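Local coordinates for cysteine synthase (Fusobacterium nucleatum subsp. nucleatum, PDB 5Z5C), which uses pyridoxal 5'-phosphate and produces hydrogen sulfide, probably from L-cysteine, and may also make cysteine, at residues Y163-G166 and L167-N171. Numbering follows the deposited sequence.
Sequences YGIG and LEIVN
Gly164 O accepts the amide of Glu168 across the first turn of helix 165-172, N to O 3.1 Å. Gly164 is the N-cap of this helix. It is also the residue where the preceding helix 155-163 leaves helical backbone angles. The break between the two helices therefore falls at Gly164, and the contact runs along the first turns of the second helix, in the fold of the fold type II pyridoxal-phosphate enzymes. Leu167 N lies 3.0 Å from the same Gly164 O, but that bond is weak. The ladder continues with hydrogen bonds from Ile169 N to Ile165 O and from Val170 N to Gly166 O.

Ile165 and Ile169, one turn apart, run alongside each other in the same direction. Ile165 CG1 meets Ile169 CD1 at 4.2 Å. Ile169 CG1 sits beside its own backbone N and opposite the carbonyl carbon (chi1 -76°). The extended chi2 (156°) then brings CD1 to 3.6 Å from Ile165 O. Ile196 of helix 191-196 packs on both isoleucines, and Ile165 also touches Arg52 of helix 50-57. The Ile165 side chain is about 8 Å from the cofactor.

The Glu168 chain starts beside Gly164 O, with CG 3.7 Å from it, and extends to a carboxylate held from outside the segment. OE1 forms a salt bridge with Arg52 and a hydrogen bond with NZ of dimethylated Lys39, while OE2 takes the backbone N of dimethylated Lys19. These partners probably favour the charged carboxylate. Near the junction, Leu167 CB lies 3.6 Å from Gly164 O and 3.7 Å from Tyr163 O, and Leu167 CD2 is also close to Tyr163 O.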
ATOM      1  N   TYR B 163     -10.876   1.097  19.611  1.00 38.20           N
ATOM      2  CA  TYR B 163     -11.334   2.472  19.247  1.00 38.12           C
ATOM      3  C   TYR B 163     -11.356   2.741  17.748  1.00 37.21           C
ATOM      4  O   TYR B 163     -12.189   3.492  17.252  1.00 37.79           O
ATOM      5  CB  TYR B 163     -10.508   3.547  20.038  1.00 39.44           C
ATOM      6  CG  TYR B 163     -10.828   3.591  21.510  1.00 40.51           C
ATOM      7  CD1 TYR B 163     -12.069   4.027  21.955  1.00 41.35           C
ATOM      8  CD2 TYR B 163      -9.894   3.187  22.461  1.00 41.81           C
ATOM      9  CE1 TYR B 163     -12.377   4.067  23.325  1.00 42.46           C
ATOM     10  CE2 TYR B 163     -10.191   3.221  23.833  1.00 42.13           C
ATOM     11  CZ  TYR B 163     -11.432   3.663  24.243  1.00 42.81           C
ATOM     12  OH  TYR B 163     -11.749   3.703  25.579  1.00 44.28           O
ATOM     13  N   GLY B 164     -10.467   2.069  17.016  1.00 36.20           N
ATOM     14  CA  GLY B 164     -10.339   2.234  15.553  1.00 34.56           C
ATOM     15  C   GLY B 164     -11.087   1.195  14.739  1.00 32.78           C
ATOM     16  O   GLY B 164     -12.299   1.335  14.522  1.00 31.82           O
ATOM     17  N   ILE B 165     -10.348   0.195  14.259  1.00 31.95           N
ATOM     18  CA  ILE B 165     -10.865  -0.793  13.274  1.00 31.51           C
ATOM     19  C   ILE B 165     -12.102  -1.536  13.807  1.00 31.43           C
ATOM     20  O   ILE B 165     -13.066  -1.777  13.061  1.00 30.61           O
ATOM     21  CB  ILE B 165      -9.759  -1.779  12.785  1.00 31.45           C
ATOM     22  CG1 ILE B 165     -10.254  -2.685  11.618  1.00 31.20           C
ATOM     23  CG2 ILE B 165      -9.238  -2.661  13.909  1.00 31.81           C
ATOM     24  CD1 ILE B 165      -9.180  -3.625  11.094  1.00 31.00           C
ATOM     25  N   GLY B 166     -12.094  -1.881  15.094  1.00 31.98           N
ATOM     26  CA  GLY B 166     -13.275  -2.514  15.706  1.00 32.49           C
ATOM     27  C   GLY B 166     -14.547  -1.692  15.544  1.00 32.83           C
ATOM     28  O   GLY B 166     -15.606  -2.215  15.204  1.00 32.58           O
ATOM     29  N   LEU B 167     -14.446  -0.400  15.804  1.00 33.55           N
ATOM     30  CA  LEU B 167     -15.615   0.469  15.716  1.00 34.24           C
ATOM     31  C   LEU B 167     -16.075   0.637  14.270  1.00 33.97           C
ATOM     32  O   LEU B 167     -17.287   0.641  14.001  1.00 34.13           O
ATOM     33  CB  LEU B 167     -15.313   1.814  16.354  1.00 34.76           C
ATOM     34  CG  LEU B 167     -16.412   2.862  16.384  1.00 35.38           C
ATOM     35  CD1 LEU B 167     -17.685   2.335  17.030  1.00 35.70           C
ATOM     36  CD2 LEU B 167     -15.908   4.109  17.081  1.00 36.54           C
ATOM     37  N   GLU B 168     -15.114   0.734  13.346  1.00 33.23           N
ATOM     38  CA  GLU B 168     -15.412   0.751  11.929  1.00 33.32           C
ATOM     39  C   GLU B 168     -16.221  -0.484  11.538  1.00 33.33           C
ATOM     40  O   GLU B 168     -17.203  -0.359  10.787  1.00 33.05           O
ATOM     41  CB  GLU B 168     -14.133   0.794  11.084  1.00 32.91           C
ATOM     42  CG  GLU B 168     -13.426   2.150  11.110  1.00 33.13           C
ATOM     43  CD  GLU B 168     -12.156   2.175  10.282  1.00 32.59           C
ATOM     44  OE1 GLU B 168     -12.058   1.400   9.305  1.00 31.19           O
ATOM     45  OE2 GLU B 168     -11.280   3.017  10.571  1.00 33.11           O
ATOM     46  N   ILE B 169     -15.807  -1.649  12.068  1.00 33.16           N
ATOM     47  CA  ILE B 169     -16.488  -2.897  11.770  1.00 33.18           C
ATOM     48  C   ILE B 169     -17.909  -2.851  12.238  1.00 34.25           C
ATOM     49  O   ILE B 169     -18.816  -3.176  11.473  1.00 35.41           O
ATOM     50  CB  ILE B 169     -15.755  -4.150  12.329  1.00 32.84           C
ATOM     51  CG1 ILE B 169     -14.541  -4.485  11.459  1.00 32.40           C
ATOM     52  CG2 ILE B 169     -16.670  -5.364  12.374  1.00 32.70           C
ATOM     53  CD1 ILE B 169     -13.463  -5.266  12.156  1.00 32.40           C
ATOM     54  N   VAL B 170     -18.123  -2.484  13.492  1.00 35.40           N
ATOM     55  CA  VAL B 170     -19.501  -2.448  14.018  1.00 36.58           C
ATOM     56  C   VAL B 170     -20.343  -1.431  13.242  1.00 36.16           C
ATOM     57  O   VAL B 170     -21.453  -1.726  12.887  1.00 36.01           O
ATOM     58  CB  VAL B 170     -19.516  -2.101  15.527  1.00 38.50           C
ATOM     59  CG1 VAL B 170     -20.925  -1.757  15.991  1.00 39.66           C
ATOM     60  CG2 VAL B 170     -18.941  -3.288  16.325  1.00 38.72           C
ATOM     61  N   ASN B 171     -19.794  -0.251  12.947  1.00 35.90           N
ATOM     62  CA  ASN B 171     -20.556   0.744  12.215  1.00 36.42           C
ATOM     63  C   ASN B 171     -20.909   0.286  10.776  1.00 36.69           C
ATOM     64  O   ASN B 171     -22.009   0.547  10.306  1.00 36.99           O
ATOM     65  CB  ASN B 171     -19.874   2.089  12.215  1.00 36.38           C
ATOM     66  CG  ASN B 171     -19.852   2.719  13.599  1.00 37.57           C
ATOM     67  OD1 ASN B 171     -20.712   2.424  14.435  1.00 38.03           O
ATOM     68  ND2 ASN B 171     -18.892   3.585  13.837  1.00 36.92           N
TER